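Local coordinates for protein aminopeptidase (Aneurinibacillus sp. AM-1, PDB 5IB9) that probably removes residues from the amino end of peptides as a zinc-dependent aminopeptidase, using an M28-family catalytic domain joined to a protease-associated domain, at residues 249-254 with 390-395; 327-332 with 396-401. All blocks are in the same frame, centred on the assembly; numbering follows the deposited sequence.

Contact 1: 249-254 with 390-395; sequences LELARV and DIVGSA. With ZN (zinc ion), chain D.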
loop_
_atom_site.group_PDB
_atom_site.type_symbol
_atom_site.label_atom_id
_atom_site.label_comp_id
_atom_site.label_asym_id
_atom_site.label_seq_id
_atom_site.Cartn_x
_atom_site.Cartn_y
_atom_site.Cartn_z
ATOM N N LEU A 249 -14.483 -9.152 20.437
ATOM C CA LEU A 249 -13.828 -10.053 21.418
ATOM C C LEU A 249 -14.851 -11.007 21.988
ATOM O O LEU A 249 -14.575 -12.172 22.067
ATOM C CB LEU A 249 -13.155 -9.197 22.507
ATOM C CG LEU A 249 -11.888 -8.500 22.140
ATOM C CD1 LEU A 249 -11.445 -7.650 23.332
ATOM C CD2 LEU A 249 -10.790 -9.567 21.836
ATOM N N GLU A 250 -16.013 -10.451 22.365
ATOM C CA GLU A 250 -16.988 -11.294 23.037
ATOM C C GLU A 250 -17.483 -12.392 22.079
ATOM O O GLU A 250 -17.712 -13.557 22.463
ATOM C CB GLU A 250 -18.062 -10.466 23.688
ATOM C CG GLU A 250 -19.123 -11.361 24.444
ATOM C CD GLU A 250 -18.625 -12.250 25.590
ATOM O OE1 GLU A 250 -17.464 -12.199 26.057
ATOM O OE2 GLU A 250 -19.487 -13.084 25.984
ATOM N N LEU A 251 -17.746 -12.053 20.810
ATOM C CA LEU A 251 -18.202 -13.059 19.903
ATOM C C LEU A 251 -17.066 -14.059 19.649
ATOM O O LEU A 251 -17.332 -15.286 19.447
ATOM C CB LEU A 251 -18.710 -12.496 18.526
ATOM C CG LEU A 251 -20.019 -11.704 18.788
ATOM C CD1 LEU A 251 -20.401 -11.096 17.466
ATOM C CD2 LEU A 251 -21.153 -12.573 19.317
ATOM N N ALA A 252 -15.788 -13.593 19.630
ATOM C CA ALA A 252 -14.725 -14.629 19.490
ATOM C C ALA A 252 -14.751 -15.574 20.726
ATOM O O ALA A 252 -14.561 -16.728 20.515
ATOM C CB ALA A 252 -13.374 -13.945 19.452
ATOM N N ARG A 253 -15.004 -15.086 21.941
ATOM C CA ARG A 253 -15.051 -15.968 23.103
ATOM C C ARG A 253 -16.217 -16.883 22.952
ATOM O O ARG A 253 -16.110 -18.122 23.142
ATOM C CB ARG A 253 -15.223 -15.106 24.294
ATOM C CG ARG A 253 -15.117 -15.962 25.619
ATOM C CD ARG A 253 -15.452 -15.135 26.866
ATOM N NE ARG A 253 -16.897 -14.966 26.890
ATOM C CZ ARG A 253 -17.784 -15.894 27.205
ATOM N NH1 ARG A 253 -17.337 -17.077 27.666
ATOM N NH2 ARG A 253 -19.114 -15.617 27.067
ATOM N N VAL A 254 -17.367 -16.343 22.564
ATOM C CA VAL A 254 -18.562 -17.233 22.378
ATOM C C VAL A 254 -18.295 -18.328 21.373
ATOM O O VAL A 254 -18.620 -19.510 21.635
ATOM C CB VAL A 254 -19.799 -16.382 21.950
ATOM C CG1 VAL A 254 -20.963 -17.313 21.459
ATOM C CG2 VAL A 254 -20.259 -15.583 23.167
ATOM N N ASP A 390 -25.950 -10.478 20.289
ATOM C CA ASP A 390 -26.851 -11.609 19.953
ATOM C C ASP A 390 -27.172 -11.632 18.482
ATOM O O ASP A 390 -27.229 -12.675 17.871
ATOM C CB ASP A 390 -28.149 -11.402 20.790
ATOM C CG ASP A 390 -27.966 -11.645 22.213
ATOM O OD1 ASP A 390 -27.028 -12.296 22.637
ATOM O OD2 ASP A 390 -28.837 -11.132 22.946
ATOM N N ILE A 391 -27.492 -10.473 17.865
ATOM C CA ILE A 391 -27.905 -10.432 16.458
ATOM C C ILE A 391 -26.708 -10.805 15.503
ATOM O O ILE A 391 -26.843 -11.655 14.587
ATOM C CB ILE A 391 -28.508 -9.121 16.122
ATOM C CG1 ILE A 391 -29.924 -8.956 16.746
ATOM C CG2 ILE A 391 -28.627 -8.902 14.607
ATOM C CD1 ILE A 391 -30.457 -7.510 16.812
ATOM N N VAL A 392 -25.560 -10.142 15.713
ATOM C CA VAL A 392 -24.405 -10.366 14.834
ATOM C C VAL A 392 -23.930 -11.824 15.080
ATOM O O VAL A 392 -23.589 -12.505 14.145
ATOM C CB VAL A 392 -23.360 -9.283 15.020
ATOM C CG1 VAL A 392 -22.038 -9.662 14.265
ATOM C CG2 VAL A 392 -23.873 -8.011 14.445
ATOM N N GLY A 393 -23.856 -12.193 16.340
ATOM C CA GLY A 393 -23.367 -13.570 16.559
ATOM C C GLY A 393 -24.309 -14.609 15.978
ATOM O O GLY A 393 -23.822 -15.627 15.464
ATOM N N SER A 394 -25.634 -14.424 16.151
ATOM C CA SER A 394 -26.589 -15.391 15.521
ATOM C C SER A 394 -26.568 -15.371 14.017
ATOM O O SER A 394 -26.723 -16.442 13.417
ATOM C CB SER A 394 -28.018 -15.112 15.994
ATOM O OG SER A 394 -27.997 -15.329 17.443
ATOM N N ALA A 395 -26.317 -14.170 13.426
ATOM C CA ALA A 395 -26.187 -14.064 11.958
ATOM C C ALA A 395 -24.954 -14.841 11.505
ATOM O O ALA A 395 -25.061 -15.634 10.545
ATOM C CB ALA A 395 -26.069 -12.601 11.478
HETATM ZN ZN ZN D . -28.925 -11.284 24.890
HETATM O O HOH W 1 -28.088 -12.562 25.902
HETATM O O HOH W 2 -30.837 -10.836 25.630
HETATM O O HOH W 3 -31.249 -11.879 24.967
#
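Leu251 meets Val392 and Gly393 without bringing a flat group to the junction; the flat groups lie beside it. The guanidinium of Arg253 has the carboxylate of Glu250 at its edge, almost in its plane. Its NE reaches Glu250 OE1 at 2.9 Å and its NH2 reaches Glu250 OE2 at 2.8 Å, a side-on, two-pronged salt bridge between residues three apart on one helix that fixes the rotation of both groups. Asn17 and the backbone N of Asp14 also donate to this carboxylate, so its buried charge is well satisfied.

The contact itself is apolar. Leu251 holds CG anti to its carbonyl carbon (chi1 -68°) and spreads its two methyls over the facing helix. CD1 lies 3.9 Å from Val392 CG1, the two side chains crossing at about a right angle, while CD2 rests 3.7 Å from Gly393 CA. Glycine suits this place because a CB would point at the leucine and come within 2.7 Å of Leu251 CD2. Shortening Leu251 to an alanine would remove both methyls and probably leave a gap over Gly393 CA, with Val392 CG1 losing its contact across this helix pair.

One turn before Ser394, whose N and OG both donate to Asp390 O, the carboxylate of Asp390 binds zinc through OD2 at 1.9 Å. Asp386 shares this metal, and Thr13 hydrogen-bonds to Asp390 OD1. Here helix 238-256 packs against helix 382-400, with helix 6-10 touching both segments, helix 15-25 covering Leu249, Glu250 and Arg253, and helix 322-334 lying against Ile391, Ser394 and Ala395.

Contact 2: 327-332 with 396-401; sequences GAAASS and VYQAAR
Ala330 and Gln398 bring the two backbones nearest, with 7.9 Å between Ala330 CA and Gln398 CA, in a helix-helix packing of the M28 peptidase fold. Residues 327-332 are helical throughout, and there Ser332 OG donates to Ala329 O at 2.7 Å, a serine bonding back to the backbone of its own helix. The other helix closes at Ala400, and Arg401 is the first residue to leave helical angles. In the last turn of helix 382-400, Val396 O accepts from Ala400 N and, weakly, from Ala399 N.

The side chain of Gln398 bridges the two backbones. It does so with CG anti to the backbone N (chi1 -179°) and an extended chain beyond, which carries its amide to the small methyl of Ala329. This is packing, for the polar partners stand elsewhere: Arg333 NH1 donates to Gln398 OE1 and Gln398 NE2 donates to Val406 O, so both ends of the buried amide are used and its flip is fixed. Alanine suits position 329, leaving room for the amide to lie close. Gln398 NE2 is 4.1 Å from Ala329 CB, and Gln398 OE1 comes nearer still, 3.7 Å from that same CB.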
loop_
_atom_site.group_PDB
_atom_site.type_symbol
_atom_site.label_atom_id
_atom_site.label_comp_id
_atom_site.label_asym_id
_atom_site.label_seq_id
_atom_site.Cartn_x
_atom_site.Cartn_y
_atom_site.Cartn_z
ATOM N N GLY A 327 -28.106 -10.722 8.843
ATOM C CA GLY A 327 -28.411 -9.805 9.951
ATOM C C GLY A 327 -29.928 -9.664 10.046
ATOM O O GLY A 327 -30.453 -9.744 11.206
ATOM N N ALA A 328 -30.618 -9.560 8.903
ATOM C CA ALA A 328 -32.076 -9.438 8.948
ATOM C C ALA A 328 -32.681 -10.692 9.422
ATOM O O ALA A 328 -33.670 -10.641 10.212
ATOM C CB ALA A 328 -32.660 -9.055 7.580
ATOM N N ALA A 329 -32.214 -11.859 9.025
ATOM C CA ALA A 329 -32.782 -13.147 9.436
ATOM C C ALA A 329 -32.618 -13.286 10.961
ATOM O O ALA A 329 -33.586 -13.480 11.672
ATOM C CB ALA A 329 -32.062 -14.340 8.804
ATOM N N ALA A 330 -31.424 -13.042 11.467
ATOM C CA ALA A 330 -31.186 -13.207 12.914
ATOM C C ALA A 330 -32.033 -12.196 13.625
ATOM O O ALA A 330 -32.676 -12.584 14.623
ATOM C CB ALA A 330 -29.674 -12.983 13.255
ATOM N N SER A 331 -32.050 -10.940 13.228
ATOM C CA SER A 331 -32.917 -10.016 13.926
ATOM C C SER A 331 -34.357 -10.465 13.914
ATOM O O SER A 331 -35.068 -10.275 14.922
ATOM C CB SER A 331 -32.691 -8.598 13.378
ATOM O OG SER A 331 -33.476 -7.670 14.190
ATOM N N SER A 332 -34.860 -10.977 12.819
ATOM C CA SER A 332 -36.278 -11.300 12.781
ATOM C C SER A 332 -36.611 -12.344 13.813
ATOM O O SER A 332 -37.790 -12.378 14.295
ATOM C CB SER A 332 -36.590 -11.669 11.335
ATOM O OG SER A 332 -36.219 -13.041 11.171
ATOM N N VAL A 396 -23.840 -14.651 12.218
ATOM C CA VAL A 396 -22.634 -15.363 11.848
ATOM C C VAL A 396 -22.841 -16.898 12.060
ATOM O O VAL A 396 -22.487 -17.700 11.204
ATOM C CB VAL A 396 -21.460 -14.882 12.641
ATOM C CG1 VAL A 396 -20.205 -15.850 12.528
ATOM C CG2 VAL A 396 -21.067 -13.420 12.197
ATOM N N TYR A 397 -23.451 -17.237 13.199
ATOM C CA TYR A 397 -23.570 -18.685 13.468
ATOM C C TYR A 397 -24.574 -19.334 12.581
ATOM O O TYR A 397 -24.521 -20.563 12.358
ATOM C CB TYR A 397 -24.033 -18.804 14.913
ATOM C CG TYR A 397 -24.034 -20.212 15.450
ATOM C CD1 TYR A 397 -22.840 -20.919 15.527
ATOM C CD2 TYR A 397 -25.181 -20.753 15.929
ATOM C CE1 TYR A 397 -22.789 -22.236 16.130
ATOM C CE2 TYR A 397 -25.149 -22.071 16.492
ATOM C CZ TYR A 397 -23.990 -22.777 16.557
ATOM O OH TYR A 397 -24.019 -24.112 17.130
ATOM N N GLN A 398 -25.541 -18.578 12.025
ATOM C CA GLN A 398 -26.448 -19.196 11.067
ATOM C C GLN A 398 -25.619 -19.851 9.918
ATOM O O GLN A 398 -25.970 -20.904 9.395
ATOM C CB GLN A 398 -27.384 -18.175 10.451
ATOM C CG GLN A 398 -28.427 -18.751 9.401
ATOM C CD GLN A 398 -29.636 -17.885 9.237
ATOM O OE1 GLN A 398 -29.944 -17.026 10.103
ATOM N NE2 GLN A 398 -30.336 -18.048 8.110
ATOM N N ALA A 399 -24.513 -19.199 9.519
ATOM C CA ALA A 399 -23.609 -19.818 8.503
ATOM C C ALA A 399 -22.570 -20.681 9.208
ATOM O O ALA A 399 -22.307 -21.850 8.713
ATOM C CB ALA A 399 -22.891 -18.662 7.671
ATOM N N ALA A 400 -21.991 -20.308 10.358
ATOM C CA ALA A 400 -20.816 -21.014 10.845
ATOM C C ALA A 400 -21.199 -22.314 11.549
ATOM O O ALA A 400 -20.321 -23.188 11.772
ATOM C CB ALA A 400 -19.977 -20.182 11.794
ATOM N N ARG A 401 -22.463 -22.431 12.013
ATOM C CA ARG A 401 -22.831 -23.757 12.706
ATOM C C ARG A 401 -22.682 -24.915 11.727
ATOM O O ARG A 401 -22.840 -24.829 10.541
ATOM C CB ARG A 401 -24.258 -23.661 13.237
ATOM C CG ARG A 401 -25.322 -23.638 12.114
ATOM C CD ARG A 401 -26.588 -23.139 12.917
ATOM N NE ARG A 401 -27.720 -23.971 12.612
ATOM C CZ ARG A 401 -28.684 -23.637 11.774
ATOM N NH1 ARG A 401 -28.661 -22.454 11.160
ATOM N NH2 ARG A 401 -29.678 -24.474 11.544
#

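The two contacts have centres 10 Å apart and share helix 382-400: residues 390-395 serve contact 1, and residues 396-400, with Arg401 just beyond the helix end, serve contact 2. Their segments alternate along the chain in the order 249-254, 327-332, 390-395, 396-401, so the last helix of the domain ties together two helices from earlier in the sequence. Ala330 joins the two sites, its CB lying 3.4 Å from Ile391 O and packing on Ser394 and Ala395 as well. This helical corner of the peptidase domain carries zinc of its own, one ion bound by Asp386 and Asp390 and another by Asp386 and Thr13, apart from the two zincs at the inhibitor pocket.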